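Local coordinates for SusD superfamily protein (Bacteroides fragilis NCTC 9343, PDB 3NQP) that probably binds glycans at the bacterial outer membrane, as a SusD-family protein, probably a lipoprotein, that would hand them to a partner transporter for uptake, at residues I339-K344 and G355-K360; N280-Y285 and N314-Y319; E179-M184 and V196-A201; Q23-I28 and N114-E119. All coordinates share one frame; numbering follows the deposited sequence. Where two conformers were deposited one is given.

Four contacts fall into two pairs that lie far apart in this largely helical chain. Contacts 1 and 2, both in the SusD-family region, have centres about 11 Å apart and touch directly: the hairpin of contact 1 and the loop of contact 2 are hydrogen-bonded to each other. Contacts 3 and 4 belong to the N-terminal helical part, again with centres about 11 Å apart; residues 114-119 of helix 110-135 pack against both segments of contact 3. The centres of contacts 1 and 4 are about 44 Å apart. The 1,2-ethanediol beside Tyr197 in contact 3 probably comes from the crystallisation liquor.

Contact 1 (I339-K344 and G355-K360); sequences IASYNK and GTHVRK
Ile339 and His357 face each other as an antiparallel hydrogen-bonded pair, and with Ser341 they bury much of the surface between these two strands; Arg359 adds to it from the loop just past the second strand. The N of Ile339 donates to O of His357 at 2.9 Å; the return bond from His357 N to Ile339 O is weak. Ile339 is held between two side chains. Its CG2 branch lies 3.8 Å from His357 CB, while the guanidinium of Arg359 lays one face on CB of Ile339, which sits over the centre of the group, 3.6 Å from CZ. Ile339 and Arg359 cross at about a right angle, and the far end of Arg359 forms a salt bridge with Glu335. On the same face of the hairpin as His357, Ser341 OG lies between its own backbone N and carbonyl carbon (chi1 60°) and hydrogen-bonds to NE2 of His357 (2.8 Å), in the plane of the imidazole. Ser341 and Gly355 form the next hydrogen-bonded pair, bonded N to O in both directions. ND1 of His357 bonds to O of Thr284. Bonds at both nitrogens would hold the rotation of the buried ring, and they tie the hairpin to the loop that carries Thr284.

Contact 2 (N280-Y285 and N314-Y319); sequences NGTFTY and NQTYEY
Phe283 receives CB of Tyr317 squarely over one face of its ring, 3.5 Å from the centroid, and this CH-pi contact forms the tight apolar half of the contact. CG of Phe283 is anti to its carbonyl carbon (chi1 -75°), which sets it 4.0 Å from that CB. The two aromatic planes are nearly parallel, at 19°, but slid so far apart that the rings barely overlap. CE2 of Tyr319 closes in at the edge of the Phe283 ring, 3.8 Å from its CE2. Backbone carbonyls are gripped in pairs. O of Thr282 accepts from Thr316 N (2.9 Å) and Tyr317 N (3.2 Å), while O of Gly281 is held from opposite faces of its plane by Asn314 N and the side-chain donor Thr284 OG1. The side around Thr282 and Asn314 is partly exposed and mostly polar: OD1 of Asn314 comes 3.2 Å from CA of Thr282 and accepts from Thr316 OG1 (2.7 Å). In the interior, a water bridges O of Phe283, O of Tyr317 and NE2 of Gln315, whose OE1 takes the backbone N of Asp61. The type I turn from Gly281 to Thr284 docks on 314-317 through these bonds, with one beta bridge, Phe283-Gln315; this is loop-on-loop packing within the SusD-family region.

Contact 3 (E179-M184 and V196-A201); sequences EYFGNM and VYWSKA. With EDO (1,2-ethanediol), chain G.
NZ of Lys200 donates to O of Gly182 at 2.8 Å, in the plane of that carbonyl, and also bonds to OD1 of Asn185, so two oxygens share the ammonium group. CG of Lys200 is anti to the backbone N (chi1 -173°), and the chain beyond it is extended, which carries the amine across to the turn that follows helix 163-181. On its way the chain slides past Phe181 in the opposite direction: CB lies over the face of the aromatic ring, 4.2 Å from its centroid, and CG is near CB of Phe181. The backbone N of Lys200 also stands over the centre of the same ring. CZ of Phe181 approaches C of Ser199 to 3.4 Å and meets CD1 of Trp198, edge against edge, at 4.1 Å. The turn is a type II' beta turn from Phe181 to Met184, closed by Met184 N bonding to Phe181 O, with Gly182 leaving the helix at positive phi. Across the contact, helix 200-216 begins, where Ser199 is the N-cap and its OG bonds to Ala202 N. The contact thus joins the C-terminal end of one helix to the N-terminal end of the next. One water fastens the two ends further, donating to O of Met184 at 2.8 Å and accepting from Lys200 N at 3.0 Å. Phe115 meets Phe181 edge-to-face. Farther along, a 1,2-ethanediol makes a weak bond to OH of Tyr197.

Contact 4 (Q23-I28 and N114-E119); sequences QATAYI and NFYLGE
Tyr116 reaches across from helix 110-135 and meets helix 21-37 in two ways, by a hydrogen bond at its hydroxyl and by apolar packing on its ring. OH of Tyr116 donates to OG1 of Thr25 at 2.7 Å, with OG1 lying in the plane of the ring at its edge. The first torsion of Thr25 (chi1 -64°) turns OG1 anti to the carbonyl carbon and beside the backbone N, where it meets both Tyr116 OH and OE2 of Glu21, one turn earlier in the same helix, so that the threonine hydroxyl links the tyrosine to a carboxylate. The methyl CG2 of Thr25 comes within 3.4 Å of the tyrosine hydroxyl as well. The apolar part belongs to Ile28. Its CG1 lies over the centre of one face of the Tyr116 ring, 3.7 Å from the centroid and only 10° off the normal, a CH-pi contact. CD1 of the same branch reaches on to CG of Tyr116 at 4.0 Å. A third kind of meeting involves the carboxyl of Glu119, one turn further along helix 110-135: its OE1 lies 3.8 Å from CG2 of Ile28 in van der Waals contact, the two side chains crossing at about a right angle. The helix segments run at 26° to each other with their axes 11.5 Å apart, a wide spacing spanned chiefly by the long tyrosine side chain. Phe98 of helix 89-102 also packs on Ile28, while Glu119 touches Phe181 at the end of helix 163-181, placing the contact within the bundle of N-terminal helices.

Contact 1 (I339-K344 and G355-K360)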
# COMPACT_ATOMS: atom_id res chain seq x y z
N ILE A 339 -17.80 6.76 6.74
CA ILE A 339 -19.03 7.26 7.33
C ILE A 339 -18.63 8.05 8.57
O ILE A 339 -17.70 7.67 9.29
CB ILE A 339 -20.08 6.14 7.71
CG1 ILE A 339 -21.44 6.78 8.09
CG2 ILE A 339 -19.51 5.18 8.80
CD1 ILE A 339 -22.64 5.74 8.29
N ALA A 340 -19.32 9.16 8.83
CA ALA A 340 -18.99 10.00 9.98
C ALA A 340 -19.99 9.76 11.12
O ALA A 340 -21.18 9.51 10.89
CB ALA A 340 -19.00 11.48 9.55
N SER A 341 -19.51 9.86 12.35
CA SER A 341 -20.39 9.85 13.52
C SER A 341 -20.26 11.21 14.20
O SER A 341 -19.17 11.81 14.24
CB SER A 341 -20.05 8.69 14.47
OG SER A 341 -18.72 8.73 14.98
N TYR A 342 -21.37 11.67 14.74
CA TYR A 342 -21.50 13.03 15.28
C TYR A 342 -22.04 13.03 16.73
O TYR A 342 -22.88 12.22 17.06
CB TYR A 342 -22.48 13.85 14.44
CG TYR A 342 -22.04 14.09 13.03
CD1 TYR A 342 -22.19 13.11 12.06
CD2 TYR A 342 -21.43 15.28 12.67
CE1 TYR A 342 -21.76 13.33 10.77
CE2 TYR A 342 -21.01 15.50 11.40
CZ TYR A 342 -21.17 14.54 10.45
OH TYR A 342 -20.73 14.77 9.15
N ASN A 343 -21.55 13.96 17.53
CA ASN A 343 -22.22 14.40 18.76
C ASN A 343 -23.30 15.37 18.41
O ASN A 343 -23.18 16.07 17.42
CB ASN A 343 -21.24 15.17 19.64
CG ASN A 343 -20.72 14.37 20.76
OD1 ASN A 343 -21.29 13.34 21.10
ND2 ASN A 343 -19.63 14.86 21.39
N LYS A 344 -24.35 15.40 19.23
CA LYS A 344 -25.44 16.34 19.09
C LYS A 344 -25.45 17.14 20.37
O LYS A 344 -25.45 16.58 21.47
CB LYS A 344 -26.77 15.61 18.90
CG LYS A 344 -27.97 16.49 19.17
CD LYS A 344 -29.21 16.04 18.41
CE LYS A 344 -30.00 15.02 19.19
NZ LYS A 344 -31.32 14.76 18.56
N GLY A 355 -16.27 11.06 15.21
CA GLY A 355 -15.39 10.02 14.69
C GLY A 355 -15.66 9.74 13.22
O GLY A 355 -16.60 10.26 12.63
N THR A 356 -14.78 8.96 12.63
CA THR A 356 -14.93 8.53 11.28
C THR A 356 -14.59 7.06 11.26
O THR A 356 -13.80 6.60 12.08
CB THR A 356 -14.01 9.34 10.32
OG1 THR A 356 -12.64 9.11 10.68
CG2 THR A 356 -14.34 10.85 10.36
N HIS A 357 -15.15 6.33 10.28
CA HIS A 357 -15.19 4.89 10.26
C HIS A 357 -15.12 4.41 8.79
O HIS A 357 -15.81 4.95 7.93
CB HIS A 357 -16.49 4.42 10.95
CG HIS A 357 -16.78 5.15 12.23
ND1 HIS A 357 -16.36 4.69 13.46
CD2 HIS A 357 -17.47 6.30 12.48
CE1 HIS A 357 -16.74 5.54 14.40
NE2 HIS A 357 -17.44 6.51 13.83
N VAL A 358 -14.22 3.48 8.49
CA VAL A 358 -13.87 3.23 7.10
C VAL A 358 -14.73 2.12 6.53
O VAL A 358 -14.69 0.96 7.00
CB VAL A 358 -12.34 2.88 6.95
CG1 VAL A 358 -12.02 2.57 5.48
CG2 VAL A 358 -11.48 4.08 7.45
N ARG A 359 -15.51 2.49 5.50
CA ARG A 359 -16.36 1.55 4.79
C ARG A 359 -15.92 1.32 3.33
O ARG A 359 -16.69 0.80 2.52
CB ARG A 359 -17.81 2.04 4.84
CG ARG A 359 -18.00 3.41 4.22
CD ARG A 359 -19.50 3.67 3.98
NE ARG A 359 -19.75 5.11 3.96
CZ ARG A 359 -20.94 5.64 4.22
NH1 ARG A 359 -21.95 4.83 4.49
NH2 ARG A 359 -21.11 6.97 4.22
N LYS A 360 -14.67 1.69 3.03
CA LYS A 360 -14.12 1.64 1.68
C LYS A 360 -14.14 0.25 1.07
O LYS A 360 -14.40 0.12 -0.12
CB LYS A 360 -12.67 2.12 1.69
CG LYS A 360 -12.06 2.37 0.28
CD LYS A 360 -10.72 3.10 0.37
CE LYS A 360 -10.04 3.19 -1.00
NZ LYS A 360 -8.89 4.11 -0.97

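Contact 2 (N280-Y285 and N314-Y319)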
# COMPACT_ATOMS: atom_id res chain seq x y z
N ASN A 280 -10.45 -5.60 8.09
CA ASN A 280 -10.99 -4.28 7.79
C ASN A 280 -12.12 -3.88 8.76
O ASN A 280 -12.44 -2.67 8.90
CB ASN A 280 -11.40 -4.15 6.31
CG ASN A 280 -10.20 -4.00 5.37
OD1 ASN A 280 -9.05 -3.98 5.83
ND2 ASN A 280 -10.46 -3.93 4.03
N GLY A 281 -12.66 -4.86 9.51
CA GLY A 281 -13.63 -4.56 10.60
C GLY A 281 -13.08 -3.74 11.75
O GLY A 281 -13.84 -3.12 12.53
N THR A 282 -11.76 -3.74 11.88
CA THR A 282 -11.09 -2.98 12.93
C THR A 282 -11.02 -1.48 12.72
O THR A 282 -10.54 -0.77 13.60
CB THR A 282 -9.62 -3.49 13.18
OG1 THR A 282 -8.81 -3.24 12.04
CG2 THR A 282 -9.58 -5.03 13.50
N PHE A 283 -11.45 -0.99 11.55
CA PHE A 283 -11.53 0.47 11.30
C PHE A 283 -12.98 0.96 11.46
O PHE A 283 -13.31 2.05 10.98
CB PHE A 283 -11.10 0.84 9.87
CG PHE A 283 -9.62 0.79 9.62
CD1 PHE A 283 -8.95 -0.41 9.56
CD2 PHE A 283 -8.91 1.95 9.33
CE1 PHE A 283 -7.56 -0.43 9.30
CE2 PHE A 283 -7.55 1.93 9.06
CZ PHE A 283 -6.89 0.76 9.03
N THR A 284 -13.85 0.15 12.07
CA THR A 284 -15.29 0.48 12.13
C THR A 284 -15.78 0.88 13.53
O THR A 284 -15.41 1.96 14.05
CB THR A 284 -16.14 -0.63 11.50
OG1 THR A 284 -16.09 -1.85 12.27
CG2 THR A 284 -15.65 -0.89 10.06
N TYR A 285 -16.62 0.04 14.15
CA TYR A 285 -17.08 0.26 15.50
C TYR A 285 -17.58 -1.11 16.04
O TYR A 285 -17.82 -2.08 15.28
CB TYR A 285 -18.17 1.32 15.53
CG TYR A 285 -19.26 1.00 14.55
CD1 TYR A 285 -19.14 1.37 13.21
CD2 TYR A 285 -20.38 0.28 14.93
CE1 TYR A 285 -20.11 1.04 12.27
CE2 TYR A 285 -21.39 -0.05 13.97
CZ TYR A 285 -21.23 0.33 12.66
OH TYR A 285 -22.18 -0.01 11.71
N ASN A 314 -14.63 -3.49 15.40
CA ASN A 314 -14.12 -2.68 16.47
C ASN A 314 -13.49 -1.44 15.87
O ASN A 314 -13.49 -1.28 14.65
CB ASN A 314 -13.19 -3.47 17.47
CG ASN A 314 -11.83 -3.79 16.91
OD1 ASN A 314 -11.29 -3.00 16.17
ND2 ASN A 314 -11.21 -4.92 17.37
N GLN A 315 -13.06 -0.51 16.71
CA GLN A 315 -12.35 0.67 16.25
C GLN A 315 -11.01 0.76 16.96
O GLN A 315 -10.84 1.45 17.97
CB GLN A 315 -13.15 1.98 16.43
CG GLN A 315 -12.54 3.09 15.54
CD GLN A 315 -13.32 4.36 15.53
OE1 GLN A 315 -13.88 4.73 16.55
NE2 GLN A 315 -13.32 5.08 14.39
N THR A 316 -10.08 0.01 16.40
CA THR A 316 -8.71 -0.04 16.88
C THR A 316 -7.71 0.57 15.89
O THR A 316 -6.53 0.58 16.15
CB THR A 316 -8.30 -1.52 17.25
OG1 THR A 316 -8.62 -2.43 16.19
CG2 THR A 316 -9.03 -1.99 18.55
N TYR A 317 -8.20 1.09 14.78
CA TYR A 317 -7.44 1.93 13.85
C TYR A 317 -8.40 3.03 13.41
O TYR A 317 -9.55 2.72 13.00
CB TYR A 317 -6.98 1.14 12.58
CG TYR A 317 -6.02 0.02 12.91
CD1 TYR A 317 -6.50 -1.23 13.26
CD2 TYR A 317 -4.65 0.22 12.93
CE1 TYR A 317 -5.66 -2.26 13.63
CE2 TYR A 317 -3.80 -0.80 13.29
CZ TYR A 317 -4.30 -2.05 13.62
OH TYR A 317 -3.47 -3.06 14.02
N GLU A 318 -7.97 4.28 13.52
CA GLU A 318 -8.83 5.41 13.16
C GLU A 318 -8.03 6.59 12.62
O GLU A 318 -7.13 7.10 13.27
CB GLU A 318 -9.62 5.94 14.36
CG GLU A 318 -10.74 7.03 13.98
CD GLU A 318 -11.53 7.48 15.21
OE1 GLU A 318 -11.26 6.95 16.30
OE2 GLU A 318 -12.46 8.30 15.05
N TYR A 319 -8.47 7.10 11.48
CA TYR A 319 -7.86 8.30 10.93
C TYR A 319 -8.28 9.53 11.70
O TYR A 319 -9.43 9.67 12.13
CB TYR A 319 -8.23 8.48 9.48
CG TYR A 319 -7.60 7.44 8.60
CD1 TYR A 319 -6.31 7.59 8.15
CD2 TYR A 319 -8.29 6.29 8.24
CE1 TYR A 319 -5.69 6.60 7.35
CE2 TYR A 319 -7.69 5.30 7.40
CZ TYR A 319 -6.38 5.49 7.00
OH TYR A 319 -5.75 4.55 6.21
O HOH W 1 -11.68 3.97 11.96

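Contact 3 (E179-M184 and V196-A201)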
# COMPACT_ATOMS: atom_id res chain seq x y z
N GLU A 179 12.05 -11.39 -18.18
CA GLU A 179 12.60 -12.27 -19.18
C GLU A 179 11.76 -13.52 -19.31
O GLU A 179 11.47 -13.98 -20.41
CB GLU A 179 14.05 -12.62 -18.81
CG GLU A 179 14.79 -13.43 -19.82
CD GLU A 179 16.19 -13.79 -19.31
OE1 GLU A 179 16.80 -12.95 -18.59
OE2 GLU A 179 16.65 -14.91 -19.57
N TYR A 180 11.32 -14.06 -18.18
CA TYR A 180 10.47 -15.24 -18.20
C TYR A 180 9.07 -14.96 -18.73
O TYR A 180 8.55 -15.75 -19.48
CB TYR A 180 10.40 -15.90 -16.80
CG TYR A 180 11.57 -16.77 -16.46
CD1 TYR A 180 11.77 -17.98 -17.12
CD2 TYR A 180 12.45 -16.42 -15.46
CE1 TYR A 180 12.81 -18.80 -16.81
CE2 TYR A 180 13.51 -17.24 -15.13
CZ TYR A 180 13.70 -18.43 -15.80
OH TYR A 180 14.77 -19.22 -15.44
N PHE A 181 8.45 -13.86 -18.33
CA PHE A 181 7.10 -13.54 -18.81
C PHE A 181 7.08 -13.32 -20.35
O PHE A 181 6.07 -13.59 -21.02
CB PHE A 181 6.58 -12.29 -18.11
CG PHE A 181 5.96 -12.52 -16.72
CD1 PHE A 181 4.98 -13.47 -16.54
CD2 PHE A 181 6.28 -11.70 -15.65
CE1 PHE A 181 4.38 -13.64 -15.29
CE2 PHE A 181 5.72 -11.89 -14.42
CZ PHE A 181 4.76 -12.89 -14.24
N GLY A 182 8.18 -12.79 -20.89
CA GLY A 182 8.33 -12.51 -22.32
C GLY A 182 7.18 -11.67 -22.83
O GLY A 182 6.94 -10.58 -22.31
N ASN A 183 6.49 -12.21 -23.83
CA ASN A 183 5.30 -11.56 -24.44
C ASN A 183 3.96 -12.01 -23.84
O ASN A 183 2.93 -11.65 -24.35
CB ASN A 183 5.29 -11.81 -25.95
CG ASN A 183 6.30 -10.96 -26.71
OD1 ASN A 183 6.35 -9.72 -26.57
ND2 ASN A 183 7.08 -11.61 -27.57
N MSE A 184 3.97 -12.76 -22.75
CA MSE A 184 2.72 -13.23 -22.13
C MSE A 184 2.15 -12.09 -21.27
O MSE A 184 2.46 -11.96 -20.09
CB MSE A 184 2.96 -14.53 -21.29
CG MSE A 184 3.47 -15.80 -22.09
SE MSE A 184 4.02 -17.47 -21.06
CE MSE A 184 5.22 -16.52 -19.79
N VAL A 196 -5.56 -11.97 -9.58
CA VAL A 196 -5.14 -12.36 -8.23
C VAL A 196 -3.96 -13.33 -8.16
O VAL A 196 -3.60 -13.81 -7.09
CB VAL A 196 -6.35 -12.88 -7.43
CG1 VAL A 196 -7.39 -11.67 -7.28
CG2 VAL A 196 -6.96 -14.20 -8.08
N TYR A 197 -3.35 -13.56 -9.32
CA TYR A 197 -2.03 -14.17 -9.45
C TYR A 197 -1.11 -13.13 -10.05
O TYR A 197 -1.53 -12.31 -10.85
CB TYR A 197 -2.09 -15.41 -10.36
CG TYR A 197 -2.75 -16.56 -9.66
CD1 TYR A 197 -4.13 -16.70 -9.64
CD2 TYR A 197 -1.98 -17.50 -8.96
CE1 TYR A 197 -4.75 -17.77 -8.96
CE2 TYR A 197 -2.56 -18.55 -8.29
CZ TYR A 197 -3.95 -18.69 -8.28
OH TYR A 197 -4.54 -19.74 -7.63
N TRP A 198 0.16 -13.16 -9.68
CA TRP A 198 1.11 -12.18 -10.15
C TRP A 198 1.27 -12.31 -11.66
O TRP A 198 1.10 -13.40 -12.21
CB TRP A 198 2.45 -12.37 -9.43
CG TRP A 198 3.41 -11.21 -9.59
CD1 TRP A 198 4.35 -11.07 -10.54
CD2 TRP A 198 3.47 -10.03 -8.79
NE1 TRP A 198 5.04 -9.90 -10.38
CE2 TRP A 198 4.52 -9.25 -9.30
CE3 TRP A 198 2.77 -9.57 -7.67
CZ2 TRP A 198 4.91 -8.04 -8.72
CZ3 TRP A 198 3.15 -8.36 -7.12
CH2 TRP A 198 4.18 -7.61 -7.65
N SER A 199 1.52 -11.19 -12.33
CA SER A 199 1.46 -11.12 -13.80
C SER A 199 2.58 -10.23 -14.29
O SER A 199 3.23 -9.55 -13.49
CB SER A 199 0.12 -10.52 -14.24
OG SER A 199 -0.01 -9.15 -13.76
N LYS A 200 2.76 -10.20 -15.60
CA LYS A 200 3.73 -9.30 -16.24
C LYS A 200 3.44 -7.83 -15.93
O LYS A 200 4.35 -7.04 -15.58
CB LYS A 200 3.77 -9.56 -17.74
CG LYS A 200 4.86 -8.81 -18.49
CD LYS A 200 4.65 -8.97 -19.96
CE LYS A 200 5.44 -7.99 -20.71
NZ LYS A 200 5.44 -8.22 -22.13
N ALA A 201 2.19 -7.43 -16.03
CA ALA A 201 1.81 -6.08 -15.65
C ALA A 201 2.23 -5.74 -14.21
O ALA A 201 2.64 -4.64 -13.92
CB ALA A 201 0.35 -5.90 -15.81
C1 EDO G . -6.52 -17.22 -4.58
O1 EDO G . -6.64 -17.60 -3.20
C2 EDO G . -5.06 -16.93 -4.91
O2 EDO G . -4.32 -18.15 -4.77
O HOH W 2 1.26 -11.89 -17.51

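Contact 4 (Q23-I28 and N114-E119)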
# COMPACT_ATOMS: atom_id res chain seq x y z
N GLN A 23 1.86 -30.62 -8.59
CA GLN A 23 2.61 -30.23 -7.40
C GLN A 23 3.16 -28.81 -7.52
O GLN A 23 3.07 -28.00 -6.58
CB GLN A 23 3.77 -31.22 -7.17
CG GLN A 23 3.32 -32.64 -6.80
CD GLN A 23 4.48 -33.62 -6.82
OE1 GLN A 23 5.24 -33.68 -7.78
NE2 GLN A 23 4.64 -34.36 -5.73
N ALA A 24 3.71 -28.49 -8.69
CA ALA A 24 4.21 -27.15 -8.92
C ALA A 24 3.07 -26.14 -8.82
O ALA A 24 3.22 -25.11 -8.20
CB ALA A 24 4.87 -27.07 -10.28
N THR A 25 1.93 -26.45 -9.43
CA THR A 25 0.80 -25.56 -9.42
C THR A 25 0.24 -25.36 -7.99
O THR A 25 -0.14 -24.24 -7.63
CB THR A 25 -0.27 -26.09 -10.36
OG1 THR A 25 0.25 -26.09 -11.68
CG2 THR A 25 -1.56 -25.22 -10.29
N ALA A 26 0.19 -26.44 -7.21
CA ALA A 26 -0.18 -26.36 -5.79
C ALA A 26 0.76 -25.42 -5.03
O ALA A 26 0.33 -24.61 -4.22
CB ALA A 26 -0.21 -27.77 -5.11
N TYR A 27 2.06 -25.53 -5.29
CA TYR A 27 3.00 -24.71 -4.59
C TYR A 27 2.83 -23.23 -4.99
O TYR A 27 2.94 -22.35 -4.14
CB TYR A 27 4.41 -25.23 -4.84
CG TYR A 27 5.41 -24.88 -3.77
CD1 TYR A 27 5.65 -25.75 -2.71
CD2 TYR A 27 6.13 -23.68 -3.83
CE1 TYR A 27 6.60 -25.48 -1.75
CE2 TYR A 27 7.08 -23.39 -2.87
CZ TYR A 27 7.31 -24.29 -1.82
OH TYR A 27 8.22 -24.03 -0.85
N ILE A 28 2.51 -22.96 -6.25
CA ILE A 28 2.21 -21.60 -6.70
C ILE A 28 1.00 -21.04 -5.97
O ILE A 28 1.00 -19.86 -5.57
CB ILE A 28 1.96 -21.51 -8.23
CG1 ILE A 28 3.29 -21.54 -8.96
CG2 ILE A 28 1.21 -20.20 -8.65
CD1 ILE A 28 4.06 -20.24 -8.88
N ASN A 114 7.71 -20.85 -17.57
CA ASN A 114 8.16 -19.49 -17.72
C ASN A 114 7.17 -18.54 -17.00
O ASN A 114 7.59 -17.57 -16.38
CB ASN A 114 8.28 -19.10 -19.19
CG ASN A 114 9.45 -19.74 -19.87
OD1 ASN A 114 10.38 -20.23 -19.21
ND2 ASN A 114 9.43 -19.74 -21.19
N PHE A 115 5.87 -18.84 -17.09
CA PHE A 115 4.87 -17.99 -16.40
C PHE A 115 5.06 -18.04 -14.89
O PHE A 115 5.07 -17.01 -14.23
CB PHE A 115 3.44 -18.37 -16.75
CG PHE A 115 2.46 -17.32 -16.31
CD1 PHE A 115 2.26 -16.20 -17.09
CD2 PHE A 115 1.81 -17.42 -15.10
CE1 PHE A 115 1.40 -15.22 -16.67
CE2 PHE A 115 0.95 -16.41 -14.69
CZ PHE A 115 0.75 -15.33 -15.49
N TYR A 116 5.22 -19.26 -14.37
CA TYR A 116 5.46 -19.49 -12.96
C TYR A 116 6.77 -18.86 -12.52
O TYR A 116 6.81 -18.21 -11.47
CB TYR A 116 5.44 -20.98 -12.63
CG TYR A 116 4.06 -21.64 -12.62
CD1 TYR A 116 2.89 -20.90 -12.72
CD2 TYR A 116 3.95 -23.03 -12.50
CE1 TYR A 116 1.63 -21.51 -12.67
CE2 TYR A 116 2.69 -23.66 -12.43
CZ TYR A 116 1.54 -22.89 -12.53
OH TYR A 116 0.33 -23.49 -12.48
N LEU A 117 7.82 -19.00 -13.30
CA LEU A 117 9.11 -18.41 -12.89
C LEU A 117 9.00 -16.86 -12.94
O LEU A 117 9.49 -16.17 -12.05
CB LEU A 117 10.27 -18.97 -13.71
CG LEU A 117 10.61 -20.42 -13.34
CD1 LEU A 117 11.62 -21.02 -14.30
CD2 LEU A 117 11.05 -20.52 -11.86
N GLY A 118 8.30 -16.30 -13.92
CA GLY A 118 8.04 -14.88 -13.94
C GLY A 118 7.37 -14.45 -12.65
O GLY A 118 7.71 -13.41 -12.06
N GLU A 119 6.43 -15.25 -12.18
CA GLU A 119 5.67 -14.86 -10.99
C GLU A 119 6.61 -14.88 -9.78
O GLU A 119 6.62 -13.94 -8.98
CB GLU A 119 4.47 -15.77 -10.74
CG GLU A 119 3.35 -15.60 -11.75
CD GLU A 119 2.12 -16.42 -11.44
OE1 GLU A 119 2.27 -17.62 -11.20
OE2 GLU A 119 0.98 -15.88 -11.46